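Long-range contacts in endoglycosidase (PDB 6Q64), which probably hydrolyses complex N-glycans as an endo-acting member of glycoside hydrolase family 18: residues Phe74-Asn79 against Phe100-Gly105; Asp275-Thr280 against Ser323-Gly328; Glu285-Trp290 against Gly331-Glu336. The protein carries 1 engineered substitution. One frame throughout, in Å; residues are numbered along the deposited sequence.

Contact 1: residues Phe74-Asn79 against Phe100-Gly105; sequences FGWFGN and FVSLWG
G75 and W76 run beside V101 and S102 as short parallel strands, their axes 4.8 Å apart at closest approach and 20° from parallel. They are the first and second strands of a TIM barrel, and their pairing closes the barrel that the other six strands complete. Both backbone bonds of the seam belong to S102. Its N donates to G75 O over 2.9 Å and nearly straight (167° at the hydrogen), while F77 N reaches S102 O, also at 2.9 Å. One residue thus bridges the two neighbours of W76, the usual parallel pattern, and W76 CA adds a CA-H...O contact of 3.2 Å to S102 O.

Serine suits position 102 because its side chain points at the opposite strand and must be small. W76 CG lies anti to its carbonyl carbon (chi1 -74°), and the indole CD1 comes within 3.3 Å of S102 CB. S102 OG sits near the plane of the F74 ring at its edge, 3.6 Å from CE1, but its hydrogen bond goes to D186. That aspartate lies in the DxxDxDxE signature of family 18, so S102 is probably a second-shell residue. F74 CZ packs under one face of the W76 indole, and the rings of F74 and F100 cross obliquely deeper in the barrel, with I281 touching both. V101 and F77 meet on another side of the seam, V101 CG1 lying 3.7 Å from F77 CB. The F77 ring then leads away from the seam toward L91, and its edge meets L103, CD2 to CD2, at 4.4 Å.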
loop_
_atom_site.group_PDB
_atom_site.type_symbol
_atom_site.label_atom_id
_atom_site.label_comp_id
_atom_site.label_asym_id
_atom_site.label_seq_id
_atom_site.Cartn_x
_atom_site.Cartn_y
_atom_site.Cartn_z
ATOM N N PHE A 74 3.777 -3.889 4.387
ATOM C CA PHE A 74 2.921 -3.616 3.219
ATOM C C PHE A 74 3.478 -4.392 2.020
ATOM O O PHE A 74 4.633 -4.875 2.038
ATOM C CB PHE A 74 2.884 -2.098 3.009
ATOM C CG PHE A 74 2.481 -1.648 1.621
ATOM C CD1 PHE A 74 1.150 -1.463 1.298
ATOM C CD2 PHE A 74 3.440 -1.423 0.650
ATOM C CE1 PHE A 74 0.783 -1.086 0.022
ATOM C CE2 PHE A 74 3.069 -1.052 -0.624
ATOM C CZ PHE A 74 1.741 -0.897 -0.939
ATOM N N GLY A 75 2.685 -4.502 0.962
ATOM C CA GLY A 75 3.228 -4.877 -0.354
ATOM C C GLY A 75 2.163 -4.769 -1.429
ATOM O O GLY A 75 0.937 -4.659 -1.121
ATOM N N TRP A 76 2.633 -4.978 -2.666
ATOM C CA TRP A 76 1.777 -5.166 -3.854
ATOM C C TRP A 76 1.632 -6.661 -4.099
ATOM O O TRP A 76 2.583 -7.252 -4.644
ATOM C CB TRP A 76 2.375 -4.406 -5.043
ATOM C CG TRP A 76 2.164 -2.932 -4.904
ATOM C CD1 TRP A 76 0.983 -2.263 -5.028
ATOM C CD2 TRP A 76 3.149 -1.957 -4.527
ATOM N NE1 TRP A 76 1.168 -0.935 -4.765
ATOM C CE2 TRP A 76 2.487 -0.716 -4.462
ATOM C CE3 TRP A 76 4.522 -2.011 -4.269
ATOM C CZ2 TRP A 76 3.158 0.463 -4.155
ATOM C CZ3 TRP A 76 5.186 -0.850 -3.952
ATOM C CH2 TRP A 76 4.508 0.367 -3.895
ATOM N N PHE A 77 0.474 -7.207 -3.720
ATOM C CA PHE A 77 0.084 -8.643 -3.813
ATOM C C PHE A 77 -0.535 -8.974 -5.175
ATOM O O PHE A 77 -1.708 -8.587 -5.469
ATOM C CB PHE A 77 -0.914 -8.954 -2.699
ATOM C CG PHE A 77 -1.164 -10.420 -2.454
ATOM C CD1 PHE A 77 -0.114 -11.311 -2.312
ATOM C CD2 PHE A 77 -2.451 -10.910 -2.323
ATOM C CE1 PHE A 77 -0.351 -12.650 -2.059
ATOM C CE2 PHE A 77 -2.682 -12.250 -2.063
ATOM C CZ PHE A 77 -1.633 -13.115 -1.947
ATOM N N GLY A 78 0.219 -9.704 -5.994
ATOM C CA GLY A 78 -0.250 -10.219 -7.299
ATOM C C GLY A 78 -0.707 -11.670 -7.222
ATOM O O GLY A 78 -0.247 -12.367 -6.306
ATOM N N ASN A 79 -1.567 -12.090 -8.165
ATOM C CA ASN A 79 -2.115 -13.466 -8.353
ATOM C C ASN A 79 -2.974 -13.814 -7.139
ATOM O O ASN A 79 -2.805 -14.921 -6.578
ATOM C CB ASN A 79 -1.037 -14.549 -8.542
ATOM C CG ASN A 79 0.024 -14.225 -9.580
ATOM O OD1 ASN A 79 1.075 -13.632 -9.275
ATOM N ND2 ASN A 79 -0.227 -14.652 -10.808
ATOM N N PHE A 100 -1.297 -4.089 5.879
ATOM C CA PHE A 100 -2.213 -3.869 4.732
ATOM C C PHE A 100 -1.490 -4.141 3.413
ATOM O O PHE A 100 -0.274 -4.274 3.376
ATOM C CB PHE A 100 -2.801 -2.450 4.766
ATOM C CG PHE A 100 -1.879 -1.343 4.317
ATOM C CD1 PHE A 100 -0.875 -0.872 5.147
ATOM C CD2 PHE A 100 -2.020 -0.764 3.066
ATOM C CE1 PHE A 100 -0.036 0.155 4.733
ATOM C CE2 PHE A 100 -1.172 0.254 2.648
ATOM C CZ PHE A 100 -0.189 0.724 3.485
ATOM N N VAL A 101 -2.240 -4.133 2.325
ATOM C CA VAL A 101 -1.704 -4.606 1.036
ATOM C C VAL A 101 -2.452 -3.878 -0.075
ATOM O O VAL A 101 -3.637 -3.485 0.112
ATOM C CB VAL A 101 -1.872 -6.140 1.033
ATOM C CG1 VAL A 101 -2.520 -6.700 -0.214
ATOM C CG2 VAL A 101 -0.566 -6.869 1.348
ATOM N N SER A 102 -1.755 -3.677 -1.180
ATOM C CA SER A 102 -2.333 -3.172 -2.441
ATOM C C SER A 102 -2.395 -4.320 -3.440
ATOM O O SER A 102 -1.360 -4.993 -3.617
ATOM C CB SER A 102 -1.538 -2.015 -2.955
ATOM O OG SER A 102 -1.923 -0.829 -2.272
ATOM N N LEU A 103 -3.558 -4.501 -4.063
ATOM C CA LEU A 103 -3.844 -5.609 -4.999
ATOM C C LEU A 103 -3.408 -5.206 -6.408
ATOM O O LEU A 103 -4.217 -4.606 -7.147
ATOM C CB LEU A 103 -5.337 -5.925 -4.914
ATOM C CG LEU A 103 -5.827 -6.230 -3.504
ATOM C CD1 LEU A 103 -7.342 -6.213 -3.426
ATOM C CD2 LEU A 103 -5.281 -7.556 -3.024
ATOM N N TRP A 104 -2.174 -5.573 -6.759
ATOM C CA TRP A 104 -1.625 -5.500 -8.138
ATOM C C TRP A 104 -2.468 -6.390 -9.063
ATOM O O TRP A 104 -2.390 -7.644 -8.935
ATOM C CB TRP A 104 -0.136 -5.878 -8.195
ATOM C CG TRP A 104 0.475 -5.534 -9.517
ATOM C CD1 TRP A 104 0.665 -6.369 -10.582
ATOM C CD2 TRP A 104 0.895 -4.225 -9.939
ATOM N NE1 TRP A 104 1.208 -5.679 -11.632
ATOM C CE2 TRP A 104 1.357 -4.359 -11.273
ATOM C CE3 TRP A 104 0.938 -2.959 -9.327
ATOM C CZ2 TRP A 104 1.859 -3.265 -11.995
ATOM C CZ3 TRP A 104 1.437 -1.884 -10.042
ATOM C CH2 TRP A 104 1.893 -2.036 -11.359
ATOM N N GLY A 105 -3.270 -5.746 -9.918
ATOM C CA GLY A 105 -3.917 -6.374 -11.077
ATOM C C GLY A 105 -5.416 -6.522 -10.896
ATOM O O GLY A 105 -6.145 -6.354 -11.909
#

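Contact 2: residues Asp275-Thr280 against Ser323-Gly328; sequences DWERKT and SGKRIG
S323 OG is gripped twice: it accepts from K325 N over 3.2 Å, closing an ST turn, and it donates to E277 OE2. The modelled 2.5 Å of the second bond, OG to OE2, is too short to be taken literally. Serine fits here because one hydroxyl can accept from its own loop and donate to a carboxylate across the contact. E277 reaches it with a bent chain whose CG rests over the centre of the W276 indole, and E277 CB packs 3.9 Å from K325 CB where the two side chains cross at about a right angle.

R278 comes back over the same loop. Its chi2 of -60° folds CD toward R326 O, and NH2 then donates to that oxygen at 3.2 Å, very straight (178°). R326 O lies in the guanidinium plane, though NH2 stands 58° above the carbonyl plane. NH1 serves H70 O, so the arginine ties two loops together.

G328 presses directly on the end of the short helix: its N makes a weak bond of 3.1 Å to T280 O, and any CB would collide with R278 O. Only glycine fits. Beside it I327 CD1 meets T280 CG2 at 3.8 Å, an apolar pair finished by I268. Segments 275-280 and 323-328 lead into strands 280-285 and 329-333, so this is a loop packed on a short helix at the N-terminal end of the barrel strands, as in TIM barrels.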
loop_
_atom_site.group_PDB
_atom_site.type_symbol
_atom_site.label_atom_id
_atom_site.label_comp_id
_atom_site.label_asym_id
_atom_site.label_seq_id
_atom_site.Cartn_x
_atom_site.Cartn_y
_atom_site.Cartn_z
ATOM N N ASP A 275 3.687 14.981 8.836
ATOM C CA ASP A 275 4.092 13.781 9.597
ATOM C C ASP A 275 4.782 12.769 8.685
ATOM O O ASP A 275 4.498 11.579 8.779
ATOM C CB ASP A 275 2.854 13.168 10.228
ATOM C CG ASP A 275 3.177 12.117 11.266
ATOM O OD1 ASP A 275 4.360 12.084 11.776
ATOM O OD2 ASP A 275 2.251 11.345 11.546
ATOM N N TRP A 276 5.699 13.219 7.854
ATOM C CA TRP A 276 6.209 12.383 6.755
ATOM C C TRP A 276 6.965 11.127 7.219
ATOM O O TRP A 276 6.829 10.107 6.561
ATOM C CB TRP A 276 7.028 13.262 5.844
ATOM C CG TRP A 276 8.282 13.775 6.445
ATOM C CD1 TRP A 276 8.463 14.952 7.099
ATOM C CD2 TRP A 276 9.562 13.154 6.362
ATOM N NE1 TRP A 276 9.772 15.098 7.446
ATOM C CE2 TRP A 276 10.471 14.013 7.020
ATOM C CE3 TRP A 276 10.011 11.938 5.845
ATOM C CZ2 TRP A 276 11.821 13.713 7.140
ATOM C CZ3 TRP A 276 11.351 11.640 5.943
ATOM C CH2 TRP A 276 12.238 12.514 6.589
ATOM N N GLU A 277 7.741 11.183 8.285
ATOM C CA GLU A 277 8.503 10.018 8.807
ATOM C C GLU A 277 7.564 8.872 9.138
ATOM O O GLU A 277 7.798 7.778 8.615
ATOM C CB GLU A 277 9.251 10.321 10.092
ATOM C CG GLU A 277 10.358 11.338 9.886
ATOM C CD GLU A 277 10.091 12.703 10.495
ATOM O OE1 GLU A 277 8.973 13.209 10.293
ATOM O OE2 GLU A 277 11.012 13.234 11.159
ATOM N N ARG A 278 6.547 9.100 9.960
ATOM C CA ARG A 278 5.684 7.992 10.460
ATOM C C ARG A 278 4.659 7.560 9.401
ATOM O O ARG A 278 4.137 6.441 9.505
ATOM C CB ARG A 278 5.085 8.368 11.814
ATOM C CG ARG A 278 6.133 8.373 12.930
ATOM C CD ARG A 278 6.843 7.038 13.168
ATOM N NE ARG A 278 5.792 6.036 13.338
ATOM C CZ ARG A 278 5.801 4.793 12.876
ATOM N NH1 ARG A 278 4.752 4.021 13.093
ATOM N NH2 ARG A 278 6.828 4.308 12.204
ATOM N N LYS A 279 4.411 8.348 8.365
ATOM C CA LYS A 279 3.440 7.943 7.327
ATOM C C LYS A 279 4.157 7.484 6.048
ATOM O O LYS A 279 3.473 7.128 5.060
ATOM C CB LYS A 279 2.503 9.098 7.013
ATOM C CG LYS A 279 1.694 9.606 8.186
ATOM C CD LYS A 279 0.973 10.915 7.871
ATOM C CE LYS A 279 0.066 10.863 6.670
ATOM N NZ LYS A 279 -0.746 12.099 6.591
ATOM N N THR A 280 5.479 7.521 6.017
ATOM C CA THR A 280 6.203 7.141 4.789
ATOM C C THR A 280 6.463 5.626 4.813
ATOM O O THR A 280 6.877 5.064 5.857
ATOM C CB THR A 280 7.461 7.987 4.605
ATOM O OG1 THR A 280 7.083 9.350 4.396
ATOM C CG2 THR A 280 8.246 7.506 3.414
ATOM N N SER A 323 15.504 13.260 12.125
ATOM C CA SER A 323 14.705 13.641 13.318
ATOM C C SER A 323 14.873 12.633 14.447
ATOM O O SER A 323 14.569 12.996 15.536
ATOM C CB SER A 323 13.269 13.780 12.980
ATOM O OG SER A 323 12.643 12.523 12.913
ATOM N N GLY A 324 15.256 11.391 14.160
ATOM C CA GLY A 324 15.357 10.296 15.141
ATOM C C GLY A 324 14.166 9.345 15.048
ATOM O O GLY A 324 14.153 8.313 15.704
ATOM N N LYS A 325 13.159 9.700 14.285
ATOM C CA LYS A 325 11.945 8.875 14.164
ATOM C C LYS A 325 12.185 7.734 13.186
ATOM O O LYS A 325 13.056 7.836 12.292
ATOM C CB LYS A 325 10.781 9.711 13.649
ATOM C CG LYS A 325 10.071 10.458 14.754
ATOM C CD LYS A 325 9.090 11.446 14.230
ATOM C CE LYS A 325 8.516 12.315 15.319
ATOM N NZ LYS A 325 7.864 13.495 14.719
ATOM N N ARG A 326 11.393 6.689 13.360
ATOM C CA ARG A 326 11.547 5.428 12.616
ATOM C C ARG A 326 10.572 5.546 11.452
ATOM O O ARG A 326 9.442 6.075 11.653
ATOM C CB ARG A 326 11.354 4.238 13.568
ATOM C CG ARG A 326 11.131 2.889 12.901
ATOM C CD ARG A 326 12.291 2.454 12.022
ATOM N NE ARG A 326 13.584 2.433 12.686
ATOM C CZ ARG A 326 13.966 1.562 13.623
ATOM N NH1 ARG A 326 13.179 0.584 14.041
ATOM N NH2 ARG A 326 15.182 1.646 14.116
ATOM N N ILE A 327 11.032 5.137 10.279
ATOM C CA ILE A 327 10.199 5.063 9.054
ATOM C C ILE A 327 8.895 4.423 9.466
ATOM O O ILE A 327 8.918 3.665 10.394
ATOM C CB ILE A 327 10.902 4.248 7.965
ATOM C CG1 ILE A 327 10.262 4.469 6.602
ATOM C CG2 ILE A 327 10.927 2.772 8.335
ATOM C CD1 ILE A 327 10.431 5.841 6.039
ATOM N N GLY A 328 7.831 4.706 8.751
ATOM C CA GLY A 328 6.478 4.261 9.092
ATOM C C GLY A 328 6.242 2.828 8.681
ATOM O O GLY A 328 5.352 2.209 9.288
#

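Contact 3: residues Glu285-Trp290 against Gly331-Glu336; sequences EFEQGW and GTYHME
F286 N and E287 N both turn toward Y333 O, at 3.1 Å and 3.4 Å, two weak backbone bonds to one acceptor. A capping bond follows within 285-290: E285 stands at the N-cap, and Q288 N gives its hydrogen to E285 OE2 at 2.6 Å, on the syn side. A carboxylate suits this place, since the first N-H groups of a helix find no acceptor within it; here Y333 O takes two of them weakly and E285 OE2 takes Q288 N.

Just before the helix, E285 and Y333 form a parallel bridge between the seventh and eighth strands of the TIM barrel, at its C-terminal end. The E285 carboxylate stands nearly perpendicular to the Y333 ring (84°), with OE1 3.2 Å from CD2 at the ring edge. E287 OE2 lies at the same ring's edge, near CE2.

The apolar contact is a CH-pi one. T332 CG2 sits over the F286 ring, 3.5 Å from its centroid, while W290 CA covers the opposite face at 3.8 Å above the ring plane. An alanine in place of F286 would probably open a gap between T332 CG2 and W290 CA, leaving both without the ring that separates them. The ring also packs on I313 of helix 311-317.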
loop_
_atom_site.group_PDB
_atom_site.type_symbol
_atom_site.label_atom_id
_atom_site.label_comp_id
_atom_site.label_asym_id
_atom_site.label_seq_id
_atom_site.Cartn_x
_atom_site.Cartn_y
_atom_site.Cartn_z
ATOM N N GLU A 285 12.055 -3.984 -4.744
ATOM C CA GLU A 285 11.546 -4.536 -6.033
ATOM C C GLU A 285 11.816 -6.042 -6.061
ATOM O O GLU A 285 12.989 -6.451 -6.197
ATOM C CB GLU A 285 12.097 -3.688 -7.184
ATOM C CG GLU A 285 12.260 -4.356 -8.531
ATOM C CD GLU A 285 11.198 -5.309 -9.034
ATOM O OE1 GLU A 285 10.344 -4.880 -9.862
ATOM O OE2 GLU A 285 11.288 -6.496 -8.650
ATOM N N PHE A 286 10.744 -6.817 -5.914
ATOM C CA PHE A 286 10.795 -8.253 -5.540
ATOM C C PHE A 286 10.507 -9.154 -6.750
ATOM O O PHE A 286 10.922 -10.320 -6.702
ATOM C CB PHE A 286 9.896 -8.489 -4.324
ATOM C CG PHE A 286 10.659 -8.727 -3.048
ATOM C CD1 PHE A 286 11.916 -8.185 -2.870
ATOM C CD2 PHE A 286 10.127 -9.517 -2.045
ATOM C CE1 PHE A 286 12.632 -8.430 -1.718
ATOM C CE2 PHE A 286 10.844 -9.750 -0.884
ATOM C CZ PHE A 286 12.096 -9.206 -0.723
ATOM N N GLU A 287 9.885 -8.623 -7.809
ATOM C CA GLU A 287 9.891 -9.231 -9.164
ATOM C C GLU A 287 11.337 -9.602 -9.529
ATOM O O GLU A 287 11.541 -10.686 -10.059
ATOM C CB GLU A 287 9.171 -8.284 -10.121
ATOM C CG GLU A 287 9.261 -8.634 -11.596
ATOM C CD GLU A 287 8.172 -7.973 -12.437
ATOM O OE1 GLU A 287 7.149 -8.633 -12.662
ATOM O OE2 GLU A 287 8.325 -6.782 -12.820
ATOM N N GLN A 288 12.331 -8.811 -9.143
ATOM C CA GLN A 288 13.748 -9.074 -9.509
ATOM C C GLN A 288 14.628 -9.435 -8.303
ATOM O O GLN A 288 15.671 -10.037 -8.526
ATOM C CB GLN A 288 14.293 -7.843 -10.213
ATOM C CG GLN A 288 14.020 -7.863 -11.703
ATOM C CD GLN A 288 14.907 -6.836 -12.363
ATOM O OE1 GLN A 288 15.229 -5.797 -11.773
ATOM N NE2 GLN A 288 15.350 -7.141 -13.576
ATOM N N GLY A 289 14.261 -9.065 -7.079
ATOM C CA GLY A 289 15.181 -9.162 -5.931
ATOM C C GLY A 289 14.646 -10.025 -4.809
ATOM O O GLY A 289 15.299 -10.050 -3.741
ATOM N N TRP A 290 13.553 -10.764 -5.060
ATOM C CA TRP A 290 12.952 -11.726 -4.095
ATOM C C TRP A 290 14.040 -12.650 -3.562
ATOM O O TRP A 290 13.979 -13.009 -2.382
ATOM C CB TRP A 290 11.815 -12.524 -4.729
ATOM C CG TRP A 290 12.244 -13.384 -5.877
ATOM C CD1 TRP A 290 12.350 -13.014 -7.185
ATOM C CD2 TRP A 290 12.626 -14.773 -5.819
ATOM N NE1 TRP A 290 12.756 -14.078 -7.941
ATOM C CE2 TRP A 290 12.931 -15.170 -7.134
ATOM C CE3 TRP A 290 12.745 -15.712 -4.789
ATOM C CZ2 TRP A 290 13.355 -16.457 -7.440
ATOM C CZ3 TRP A 290 13.167 -16.987 -5.087
ATOM C CH2 TRP A 290 13.466 -17.349 -6.398
ATOM N N GLY A 331 7.684 -2.336 2.427
ATOM C CA GLY A 331 6.916 -3.240 1.566
ATOM C C GLY A 331 7.741 -3.762 0.394
ATOM O O GLY A 331 8.858 -3.297 0.146
ATOM N N THR A 332 7.167 -4.695 -0.345
ATOM C CA THR A 332 7.806 -5.358 -1.494
ATOM C C THR A 332 6.827 -5.296 -2.650
ATOM O O THR A 332 5.614 -5.395 -2.405
ATOM C CB THR A 332 8.131 -6.782 -1.077
ATOM O OG1 THR A 332 6.889 -7.179 -0.499
ATOM C CG2 THR A 332 9.269 -6.889 -0.082
ATOM N N TYR A 333 7.349 -5.028 -3.840
ATOM C CA TYR A 333 6.600 -5.093 -5.121
ATOM C C TYR A 333 6.610 -6.552 -5.567
ATOM O O TYR A 333 7.712 -7.128 -5.672
ATOM C CB TYR A 333 7.237 -4.142 -6.135
ATOM C CG TYR A 333 6.655 -4.181 -7.519
ATOM C CD1 TYR A 333 5.366 -3.750 -7.773
ATOM C CD2 TYR A 333 7.413 -4.636 -8.584
ATOM C CE1 TYR A 333 4.838 -3.782 -9.057
ATOM C CE2 TYR A 333 6.918 -4.649 -9.877
ATOM C CZ TYR A 333 5.622 -4.226 -10.113
ATOM O OH TYR A 333 5.153 -4.276 -11.396
ATOM N N HIS A 334 5.418 -7.110 -5.804
ATOM C CA HIS A 334 5.202 -8.554 -6.066
ATOM C C HIS A 334 5.746 -9.295 -4.847
ATOM O O HIS A 334 6.730 -10.029 -4.937
ATOM C CB HIS A 334 5.810 -8.950 -7.427
ATOM C CG HIS A 334 4.883 -8.745 -8.588
ATOM N ND1 HIS A 334 5.214 -7.958 -9.676
ATOM C CD2 HIS A 334 3.649 -9.236 -8.849
ATOM C CE1 HIS A 334 4.220 -7.955 -10.540
ATOM N NE2 HIS A 334 3.249 -8.727 -10.052
HETATM N N MSE A 335 5.120 -9.000 -3.699
HETATM C CA MSE A 335 5.513 -9.533 -2.401
HETATM C C MSE A 335 5.523 -11.062 -2.407
HETATM O O MSE A 335 6.354 -11.664 -1.729
HETATM C CB MSE A 335 4.584 -9.020 -1.294
HETATM C CG MSE A 335 3.159 -8.885 -1.695
HETATM SE SE MSE A 335 2.021 -8.385 -0.189
HETATM C CE MSE A 335 2.999 -8.431 1.484
ATOM N N GLU A 336 4.620 -11.662 -3.198
ATOM C CA GLU A 336 4.431 -13.108 -3.246
ATOM C C GLU A 336 5.635 -13.855 -3.841
ATOM O O GLU A 336 5.730 -15.049 -3.584
ATOM C CB GLU A 336 3.150 -13.471 -4.002
ATOM C CG GLU A 336 3.210 -13.224 -5.496
ATOM C CD GLU A 336 2.757 -11.850 -5.974
ATOM O OE1 GLU A 336 2.450 -11.707 -7.205
ATOM O OE2 GLU A 336 2.719 -10.921 -5.128
#

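Contacts 1 and 3 are neighbours, their centres about 10 Å apart, because strand 329-333 lies between strands 72-76 and 280-285. They share the C-terminal ends of the barrel strands: W76 N is 3.0 Å from T332 O and G78 N 2.9 Å from E336 OE2, both probable hydrogen bonds, and the W104 indole meets the Y333 and H334 rings edge-to-face. In TIM barrels this end holds the active site, consistent with the S102 link to D186. Contact 2 lies near the other end, its centre about 22 Å from that of contact 1 and 23 Å from that of contact 3. Its segments adjoin those of contact 3 in sequence, so strands 280-285 and 329-333 span the two.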